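Local coordinates for nitrogen regulatory protein P-II (Thiomonas intermedia, PDB 5D4N) that binds ADP and AMP as a carboxysome-associated PII-like signalling protein that is regulated by bicarbonate and probably modulates the activity of other proteins, at residues A[14-20]-A[85-91]; A[27-33]-A[74-78]. All coordinates share one frame; numbering follows the deposited sequence.

Contact 1 (A[14-20]-A[85-91]). With ADP (adenosine-5'-diphosphate), chain D.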
ATOM      1  N   ILE A  14      -5.867  -6.666  -0.798  1.00 18.53           N
ATOM      2  CA  ILE A  14      -6.402  -7.986  -0.412  1.00 18.48           C
ATOM      3  C   ILE A  14      -5.206  -8.825  -0.019  1.00 21.15           C
ATOM      4  O   ILE A  14      -4.370  -9.114  -0.875  1.00 20.78           O
ATOM      5  CB  ILE A  14      -7.131  -8.611  -1.601  1.00 20.22           C
ATOM      6  CG1 ILE A  14      -8.262  -7.689  -2.099  1.00 22.08           C
ATOM      7  CG2 ILE A  14      -7.662 -10.022  -1.215  1.00 23.04           C
ATOM      8  CD1 ILE A  14      -8.682  -8.001  -3.589  1.00 26.12           C
ATOM      9  N   ILE A  15      -5.101  -9.182   1.266  1.00 19.10           N
ATOM     10  CA  ILE A  15      -3.925  -9.914   1.752  1.00 18.27           C
ATOM     11  C   ILE A  15      -4.349 -11.322   2.047  1.00 22.06           C
ATOM     12  O   ILE A  15      -5.276 -11.533   2.815  1.00 22.44           O
ATOM     13  CB  ILE A  15      -3.293  -9.225   2.986  1.00 20.89           C
ATOM     14  CG1 ILE A  15      -2.876  -7.756   2.624  1.00 20.43           C
ATOM     15  CG2 ILE A  15      -2.100 -10.076   3.485  1.00 23.50           C
ATOM     16  CD1 ILE A  15      -2.546  -6.822   3.846  1.00 21.91           C
ATOM     17  N   LEU A  16      -3.709 -12.285   1.392  1.00 20.07           N
ATOM     18  CA  LEU A  16      -4.103 -13.685   1.542  1.00 21.19           C
ATOM     19  C   LEU A  16      -2.967 -14.618   1.194  1.00 23.22           C
ATOM     20  O   LEU A  16      -1.954 -14.189   0.652  1.00 22.22           O
ATOM     21  CB  LEU A  16      -5.383 -13.997   0.705  1.00 23.13           C
ATOM     22  CG  LEU A  16      -5.220 -14.181  -0.821  1.00 26.97           C
ATOM     23  CD1 LEU A  16      -6.566 -14.588  -1.439  1.00 28.35           C
ATOM     24  CD2 LEU A  16      -4.730 -12.917  -1.523  1.00 29.95           C
ATOM     25  N   GLU A  17      -3.118 -15.908   1.510  1.00 23.26           N
ATOM     26  CA  GLU A  17      -2.061 -16.864   1.181  1.00 22.36           C
ATOM     27  C   GLU A  17      -1.948 -17.015  -0.324  1.00 25.32           C
ATOM     28  O   GLU A  17      -2.961 -17.049  -1.030  1.00 25.39           O
ATOM     29  CB  GLU A  17      -2.364 -18.224   1.817  1.00 23.91           C
ATOM     30  CG  GLU A  17      -2.277 -18.179   3.339  1.00 27.79           C
ATOM     31  CD  GLU A  17      -3.021 -19.348   3.971  1.00 37.58           C
ATOM     32  OE1 GLU A  17      -4.272 -19.352   3.912  1.00 30.11           O
ATOM     33  OE2 GLU A  17      -2.363 -20.298   4.449  1.00 33.10           O
ATOM     34  N   GLY A  18      -0.721 -17.108  -0.801  1.00 23.74           N
ATOM     35  CA  GLY A  18      -0.466 -17.201  -2.236  1.00 24.55           C
ATOM     36  C   GLY A  18      -1.155 -18.371  -2.919  1.00 27.06           C
ATOM     37  O   GLY A  18      -1.430 -18.309  -4.122  1.00 27.69           O
ATOM     38  N   ALA A  19      -1.415 -19.479  -2.167  1.00 25.49           N
ATOM     39  CA  ALA A  19      -2.104 -20.652  -2.761  1.00 26.84           C
ATOM     40  C   ALA A  19      -3.520 -20.311  -3.242  1.00 29.02           C
ATOM     41  O   ALA A  19      -4.069 -21.032  -4.078  1.00 30.20           O
ATOM     42  CB  ALA A  19      -2.162 -21.792  -1.765  1.00 28.91           C
ATOM     43  N   HIS A  20      -4.101 -19.222  -2.724  1.00 24.69           N
ATOM     44  CA  HIS A  20      -5.439 -18.785  -3.111  1.00 24.79           C
ATOM     45  C   HIS A  20      -5.441 -17.641  -4.131  1.00 26.76           C
ATOM     46  O   HIS A  20      -6.487 -17.008  -4.352  1.00 26.28           O
ATOM     47  CB  HIS A  20      -6.224 -18.415  -1.850  1.00 25.35           C
ATOM     48  CG  HIS A  20      -6.372 -19.564  -0.921  1.00 28.63           C
ATOM     49  ND1 HIS A  20      -7.113 -20.686  -1.279  1.00 30.17           N
ATOM     50  CD2 HIS A  20      -5.834 -19.758   0.306  1.00 30.20           C
ATOM     51  CE1 HIS A  20      -7.024 -21.508  -0.242  1.00 31.48           C
ATOM     52  NE2 HIS A  20      -6.268 -20.990   0.736  1.00 31.15           N
ATOM     53  N   PHE A  85     -14.914 -16.755   1.641  1.00 34.29           N
ATOM     54  CA  PHE A  85     -13.498 -17.087   1.632  1.00 31.46           C
ATOM     55  C   PHE A  85     -12.842 -16.657   2.941  1.00 34.26           C
ATOM     56  O   PHE A  85     -12.171 -17.482   3.563  1.00 33.93           O
ATOM     57  CB  PHE A  85     -12.792 -16.457   0.417  1.00 30.55           C
ATOM     58  CG  PHE A  85     -11.312 -16.734   0.412  1.00 30.03           C
ATOM     59  CD1 PHE A  85     -10.811 -17.950  -0.057  1.00 31.20           C
ATOM     60  CD2 PHE A  85     -10.423 -15.822   0.955  1.00 30.12           C
ATOM     61  CE1 PHE A  85      -9.435 -18.204  -0.033  1.00 30.59           C
ATOM     62  CE2 PHE A  85      -9.061 -16.093   1.005  1.00 32.05           C
ATOM     63  CZ  PHE A  85      -8.579 -17.287   0.526  1.00 29.54           C
ATOM     64  N   PHE A  86     -12.996 -15.377   3.344  1.00 31.68           N
ATOM     65  CA  PHE A  86     -12.337 -14.893   4.570  1.00 30.53           C
ATOM     66  C   PHE A  86     -12.922 -15.434   5.882  1.00 35.68           C
ATOM     67  O   PHE A  86     -12.239 -15.405   6.909  1.00 36.38           O
ATOM     68  CB  PHE A  86     -12.149 -13.369   4.568  1.00 31.10           C
ATOM     69  CG  PHE A  86     -11.109 -12.908   3.557  1.00 30.00           C
ATOM     70  CD1 PHE A  86      -9.812 -13.409   3.589  1.00 30.69           C
ATOM     71  CD2 PHE A  86     -11.422 -11.955   2.589  1.00 33.96           C
ATOM     72  CE1 PHE A  86      -8.853 -12.991   2.659  1.00 32.67           C
ATOM     73  CE2 PHE A  86     -10.465 -11.547   1.650  1.00 35.04           C
ATOM     74  CZ  PHE A  86      -9.190 -12.065   1.690  1.00 33.02           C
ATOM     75  N   GLU A  87     -14.124 -16.001   5.834  1.00 35.39           N
ATOM     76  CA  GLU A  87     -14.717 -16.653   7.012  1.00 36.17           C
ATOM     77  C   GLU A  87     -14.065 -18.045   7.214  1.00 40.39           C
ATOM     78  O   GLU A  87     -14.039 -18.569   8.337  1.00 40.93           O
ATOM     79  CB  GLU A  87     -16.252 -16.744   6.901  1.00 39.84           C
ATOM     80  CG  GLU A  87     -16.950 -15.393   6.974  1.00 53.56           C
ATOM     81  N   ALA A  88     -13.466 -18.614   6.135  1.00 35.19           N
ATOM     82  CA  ALA A  88     -12.836 -19.938   6.177  1.00 35.59           C
ATOM     83  C   ALA A  88     -11.318 -19.949   5.966  1.00 36.95           C
ATOM     84  O   ALA A  88     -10.684 -20.995   6.167  1.00 37.65           O
ATOM     85  CB  ALA A  88     -13.507 -20.851   5.154  1.00 38.06           C
ATOM     86  N   HIS A  89     -10.731 -18.793   5.579  1.00 32.50           N
ATOM     87  CA  HIS A  89      -9.309 -18.695   5.313  1.00 31.24           C
ATOM     88  C   HIS A  89      -8.728 -17.408   5.888  1.00 30.95           C
ATOM     89  O   HIS A  89      -9.455 -16.441   6.099  1.00 30.48           O
ATOM     90  CB  HIS A  89      -9.070 -18.678   3.802  1.00 32.28           C
ATOM     91  CG  HIS A  89      -9.532 -19.917   3.104  1.00 37.87           C
ATOM     92  ND1 HIS A  89      -8.724 -21.037   3.047  1.00 41.48           N
ATOM     93  CD2 HIS A  89     -10.676 -20.168   2.426  1.00 40.80           C
ATOM     94  CE1 HIS A  89      -9.399 -21.934   2.344  1.00 42.16           C
ATOM     95  NE2 HIS A  89     -10.563 -21.452   1.924  1.00 42.05           N
ATOM     96  N   SER A  90      -7.426 -17.401   6.094  1.00 27.34           N
ATOM     97  CA  SER A  90      -6.705 -16.247   6.618  1.00 25.39           C
ATOM     98  C   SER A  90      -6.710 -15.125   5.631  1.00 28.36           C
ATOM     99  O   SER A  90      -6.729 -15.364   4.409  1.00 27.61           O
ATOM    100  CB  SER A  90      -5.257 -16.624   6.883  1.00 29.02           C
ATOM    101  OG  SER A  90      -5.218 -17.566   7.944  1.00 38.39           O
ATOM    102  N   GLY A  91      -6.623 -13.921   6.138  1.00 24.73           N
ATOM    103  CA  GLY A  91      -6.487 -12.771   5.247  1.00 23.79           C
ATOM    104  C   GLY A  91      -7.404 -11.635   5.570  1.00 25.33           C
ATOM    105  O   GLY A  91      -8.292 -11.747   6.418  1.00 23.71           O
TER
HETATM  106  PB  ADP D 201      -4.510 -16.444  10.952  0.50 32.66           P
HETATM  107  O1B ADP D 201      -5.625 -16.386  11.846  0.50 33.18           O
HETATM  108  O2B ADP D 201      -4.586 -17.696  10.125  0.50 32.64           O
HETATM  109  O3B ADP D 201      -3.213 -16.470  11.730  0.50 35.98           O
HETATM  110  PA  ADP D 201      -5.313 -13.751   9.883  1.00 30.71           P
HETATM  111  O1A ADP D 201      -6.504 -13.822   8.996  1.00 27.76           O
HETATM  112  O2A ADP D 201      -5.691 -13.156  11.257  1.00 35.04           O
HETATM  113  O3A ADP D 201      -4.559 -15.162   9.990  1.00 30.37           O
HETATM  114  O5' ADP D 201      -4.237 -12.791   9.211  1.00 26.83           O
HETATM  115  C5' ADP D 201      -3.604 -13.204   7.989  1.00 25.44           C
HETATM  116  C4' ADP D 201      -2.685 -12.111   7.508  1.00 22.48           C
HETATM  117  O4' ADP D 201      -3.449 -10.913   7.269  1.00 22.55           O
HETATM  118  C3' ADP D 201      -1.640 -11.684   8.528  1.00 22.15           C
HETATM  119  O3' ADP D 201      -0.520 -12.566   8.552  1.00 25.77           O
HETATM  120  C2' ADP D 201      -1.274 -10.293   8.007  1.00 20.10           C
HETATM  121  O2' ADP D 201      -0.443 -10.423   6.871  1.00 21.68           O
HETATM  122  C1' ADP D 201      -2.640  -9.771   7.545  1.00 22.21           C
HETATM  123  N9  ADP D 201      -3.293  -8.968   8.576  1.00 22.95           N
HETATM  124  C8  ADP D 201      -4.144  -9.397   9.562  1.00 24.08           C
HETATM  125  N7  ADP D 201      -4.475  -8.466  10.424  1.00 24.79           N
HETATM  126  C5  ADP D 201      -3.804  -7.342   9.968  1.00 22.96           C
HETATM  127  C6  ADP D 201      -3.773  -6.005  10.421  1.00 23.72           C
HETATM  128  N6  ADP D 201      -4.389  -5.587  11.539  1.00 24.62           N
HETATM  129  N1  ADP D 201      -3.069  -5.111   9.687  1.00 22.05           N
HETATM  130  C2  ADP D 201      -2.415  -5.538   8.600  1.00 21.58           C
HETATM  131  N3  ADP D 201      -2.346  -6.776   8.098  1.00 22.51           N
HETATM  132  C4  ADP D 201      -3.080  -7.633   8.824  1.00 21.66           C
HETATM  133  O   HOH W   1      -5.455 -17.132   2.690  1.00 25.65           O
HETATM  134  O   HOH W   2      -6.142 -19.958   5.757  1.00 34.31           O
HETATM  135  O   HOH W   3      -5.655 -21.786   3.286  1.00 47.24           O

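Contact 2 (A[27-33]-A[74-78])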
ATOM      1  N   LEU A  27     -12.139 -13.813  -8.979  1.00 27.56           N
ATOM      2  CA  LEU A  27     -13.221 -12.927  -8.508  1.00 28.20           C
ATOM      3  C   LEU A  27     -13.071 -11.545  -9.114  1.00 30.86           C
ATOM      4  O   LEU A  27     -14.062 -10.926  -9.526  1.00 29.71           O
ATOM      5  CB  LEU A  27     -13.206 -12.779  -6.982  1.00 28.48           C
ATOM      6  CG  LEU A  27     -13.820 -13.931  -6.187  1.00 33.90           C
ATOM      7  CD1 LEU A  27     -13.805 -13.591  -4.704  1.00 33.32           C
ATOM      8  CD2 LEU A  27     -15.226 -14.266  -6.665  1.00 38.11           C
ATOM      9  N   LEU A  28     -11.838 -11.033  -9.143  1.00 27.70           N
ATOM     10  CA  LEU A  28     -11.614  -9.699  -9.718  1.00 27.56           C
ATOM     11  C   LEU A  28     -11.956  -9.687 -11.197  1.00 31.86           C
ATOM     12  O   LEU A  28     -12.680  -8.804 -11.628  1.00 30.41           O
ATOM     13  CB  LEU A  28     -10.174  -9.221  -9.498  1.00 26.69           C
ATOM     14  CG  LEU A  28      -9.725  -9.092  -8.037  1.00 29.52           C
ATOM     15  CD1 LEU A  28      -8.241  -8.835  -7.977  1.00 28.39           C
ATOM     16  CD2 LEU A  28     -10.483  -7.993  -7.313  1.00 28.79           C
ATOM     17  N   ASP A  29     -11.456 -10.673 -11.967  1.00 29.10           N
ATOM     18  CA  ASP A  29     -11.738 -10.749 -13.416  1.00 30.11           C
ATOM     19  C   ASP A  29     -13.222 -10.804 -13.686  1.00 35.20           C
ATOM     20  O   ASP A  29     -13.728 -10.059 -14.543  1.00 35.06           O
ATOM     21  CB  ASP A  29     -11.006 -11.934 -14.078  1.00 32.01           C
ATOM     22  CG  ASP A  29      -9.496 -11.817 -14.068  1.00 34.15           C
ATOM     23  OD1 ASP A  29      -8.982 -10.698 -13.795  1.00 37.34           O
ATOM     24  OD2 ASP A  29      -8.818 -12.861 -14.260  1.00 38.41           O
ATOM     25  N   ARG A  30     -13.933 -11.661 -12.931  1.00 33.23           N
ATOM     26  CA  ARG A  30     -15.371 -11.856 -13.092  1.00 35.56           C
ATOM     27  C   ARG A  30     -16.179 -10.580 -12.825  1.00 39.06           C
ATOM     28  O   ARG A  30     -17.098 -10.266 -13.574  1.00 39.96           O
ATOM     29  CB  ARG A  30     -15.863 -13.018 -12.221  1.00 37.40           C
ATOM     30  CG  ARG A  30     -17.392 -13.211 -12.217  1.00 42.24           C
ATOM     31  CD  ARG A  30     -18.000 -13.556 -13.586  1.00 51.78           C
ATOM     32  NE  ARG A  30     -17.391 -14.735 -14.211  1.00 55.27           N
ATOM     33  CZ  ARG A  30     -17.631 -15.991 -13.838  1.00 69.41           C
ATOM     34  NH1 ARG A  30     -18.453 -16.244 -12.829  1.00 47.50           N
ATOM     35  NH2 ARG A  30     -17.029 -17.000 -14.454  1.00 57.65           N
ATOM     36  N   ALA A  31     -15.816  -9.841 -11.779  1.00 34.07           N
ATOM     37  CA  ALA A  31     -16.496  -8.602 -11.416  1.00 33.81           C
ATOM     38  C   ALA A  31     -16.265  -7.470 -12.417  1.00 38.10           C
ATOM     39  O   ALA A  31     -16.982  -6.465 -12.383  1.00 40.00           O
ATOM     40  CB  ALA A  31     -16.053  -8.177 -10.037  1.00 34.00           C
ATOM     41  N   GLY A  32     -15.319  -7.642 -13.335  1.00 31.78           N
ATOM     42  CA  GLY A  32     -15.036  -6.608 -14.329  1.00 32.31           C
ATOM     43  C   GLY A  32     -13.891  -5.679 -13.953  1.00 34.08           C
ATOM     44  O   GLY A  32     -13.711  -4.625 -14.572  1.00 33.06           O
ATOM     45  N   VAL A  33     -13.088  -6.065 -12.944  1.00 29.31           N
ATOM     46  CA  VAL A  33     -11.912  -5.291 -12.522  1.00 26.11           C
ATOM     47  C   VAL A  33     -10.932  -5.300 -13.676  1.00 30.92           C
ATOM     48  O   VAL A  33     -10.682  -6.360 -14.277  1.00 31.92           O
ATOM     49  CB  VAL A  33     -11.278  -5.867 -11.219  1.00 27.98           C
ATOM     50  CG1 VAL A  33      -9.956  -5.183 -10.874  1.00 26.52           C
ATOM     51  CG2 VAL A  33     -12.261  -5.791 -10.050  1.00 28.42           C
ATOM     52  N   LEU A  74     -18.168  -1.685  -7.790  1.00 31.38           N
ATOM     53  CA  LEU A  74     -17.678  -3.064  -7.751  1.00 31.86           C
ATOM     54  C   LEU A  74     -17.314  -3.521  -6.347  1.00 33.70           C
ATOM     55  O   LEU A  74     -17.154  -4.726  -6.130  1.00 34.24           O
ATOM     56  CB  LEU A  74     -16.481  -3.255  -8.697  1.00 32.43           C
ATOM     57  CG  LEU A  74     -16.677  -3.094 -10.207  1.00 38.54           C
ATOM     58  CD1 LEU A  74     -15.454  -3.622 -10.949  1.00 38.95           C
ATOM     59  CD2 LEU A  74     -17.992  -3.737 -10.721  1.00 42.73           C
ATOM     60  N   VAL A  75     -17.202  -2.582  -5.383  1.00 29.62           N
ATOM     61  CA  VAL A  75     -16.799  -2.907  -4.017  1.00 28.86           C
ATOM     62  C   VAL A  75     -17.733  -3.930  -3.337  1.00 33.42           C
ATOM     63  O   VAL A  75     -17.248  -4.975  -2.906  1.00 33.29           O
ATOM     64  CB  VAL A  75     -16.447  -1.672  -3.145  1.00 31.59           C
ATOM     65  CG1 VAL A  75     -16.120  -2.069  -1.728  1.00 30.89           C
ATOM     66  CG2 VAL A  75     -15.293  -0.889  -3.752  1.00 28.88           C
ATOM     67  N   GLY A  76     -19.040  -3.628  -3.284  1.00 34.48           N
ATOM     68  CA  GLY A  76     -20.053  -4.500  -2.689  1.00 35.14           C
ATOM     69  C   GLY A  76     -20.030  -5.907  -3.259  1.00 38.65           C
ATOM     70  O   GLY A  76     -19.805  -6.861  -2.507  1.00 39.31           O
ATOM     71  N   PRO A  77     -20.151  -6.062  -4.605  1.00 38.26           N
ATOM     72  CA  PRO A  77     -20.110  -7.417  -5.201  1.00 38.42           C
ATOM     73  C   PRO A  77     -18.813  -8.181  -4.921  1.00 37.18           C
ATOM     74  O   PRO A  77     -18.850  -9.395  -4.648  1.00 37.39           O
ATOM     75  CB  PRO A  77     -20.309  -7.147  -6.694  1.00 41.13           C
ATOM     76  CG  PRO A  77     -21.082  -5.841  -6.745  1.00 46.90           C
ATOM     77  CD  PRO A  77     -20.460  -5.039  -5.632  1.00 41.56           C
ATOM     78  N   LEU A  78     -17.670  -7.456  -4.901  1.00 31.85           N
ATOM     79  CA  LEU A  78     -16.380  -8.057  -4.610  1.00 29.72           C
ATOM     80  C   LEU A  78     -16.310  -8.548  -3.186  1.00 32.80           C
ATOM     81  O   LEU A  78     -15.911  -9.690  -2.965  1.00 33.09           O
ATOM     82  CB  LEU A  78     -15.209  -7.092  -4.896  1.00 28.69           C
ATOM     83  CG  LEU A  78     -14.825  -7.012  -6.378  1.00 33.24           C
ATOM     84  CD1 LEU A  78     -13.830  -5.911  -6.621  1.00 32.23           C
ATOM     85  CD2 LEU A  78     -14.340  -8.348  -6.906  1.00 34.73           C
TER

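Contact 1 (A[14-20]-A[85-91])
His20 offers one face of its imidazole to the edge of Phe85 in an edge-to-face pair: centroids 4.9 Å apart, planes at 73°, Phe85 CE1 3.5 Å from His20 CG. His89 joins the aromatic cluster obliquely, its ring centroid 4.3 Å from that of His20. With CG held between the backbone N and the carbonyl carbon (chi1 77°), Leu16 brings CD1 to 3.8 Å from Phe85 CE2. Phe86 meets Ile14 CG2 and Leu16 CB at its ring edge. The turn's backbone approaches the strand closely, Gly91 CA 3.0 Å from Ile15 O.

Polar links across the contact run through water. Glu17 OE1 accepts from three waters: one also accepts from Glu17 N and donates to Ser90 O, a second accepts from Ser90 N, and the third binds both His20 NE2 and His89 ND1. On the ligand side, Gly91 N donates almost straight (169°) to ADP O1A at 2.9 Å, while Ser90 OG, also bonded to Tyr51, lies beside the beta-phosphate.

The contact ties the end of strand 7-17 to the turn leading from helix 72-88 into strand 92-100, with strand 63-70 flanking Leu16 and Phe23 of helix 21-31 stacked on Phe85.

Contact 2 (A[27-33]-A[74-78])
Leu74 and Leu78, the two leucines that helix 72-88 turns against segment 27-33, are linked by the shortest polar bond here: Leu78 N donates to Leu74 O at 3.0 Å. This helical bond sets them one turn apart, although the N of Pro77, which has no hydrogen to give, interrupts the bonding and kinks the helix.

Leu74 works at the C-terminal end of helix 21-31. Both its methyls lie against one carbonyl, with CD2 3.4 Å from Ala31 O, and CD1 continues to Val33, 4.0 Å from its CG2. The helix ends here in a Schellman motif: Gly32 takes a positive phi of 95°, Gly32 N bonds to Asp29 O and Val33 N returns to Leu28 O at 3.1 Å.

Leu78 goes deeper. With its CG anti to the carbonyl carbon (chi1 -80°), the fork spreads over three residues: CD2 comes to 3.6 Å from Ala31 CB and 3.9 Å from Leu28 CD2, while CD1 reaches Val33 CG2 at 3.8 Å. The Leu28 and Leu78 side chains cross at about a right angle. The small Ala31 is the point where the backbones come nearest, its CA 6.7 Å from that of Leu74, and the axes of the two short helical segments make 134° between their N-to-C directions, nearer antiparallel than parallel.

In this ferredoxin-like fold the two helices pack side by side on one face of the sheet, where Val70 lies under both Val33 and Leu78. No hydrogen bond spans the two segments, so the junction probably rests on methyl fit and on burying Leu28, Val33 and Leu78, while Leu74 stays partly exposed.

Both contacts use helix 72-88 at different points along its length: contact 1 its C-terminal end, against strand 7-17 and the turn after it, and contact 2 its early turns, against the end of helix 21-31. Their centres lie about 16 Å apart, yet they meet where Ile14 CD1 of contact 1 packs on Leu28 CD2 of contact 2, 4.1 Å away. Contact 1 is largely buried and chemically mixed, combining aromatic rings, bridging waters and ADP phosphates. Contact 2 is only partly buried and aliphatic; its Val33 lies near the bound AMP. Along the chain, contact 2 is nested within the loop that contact 1 closes.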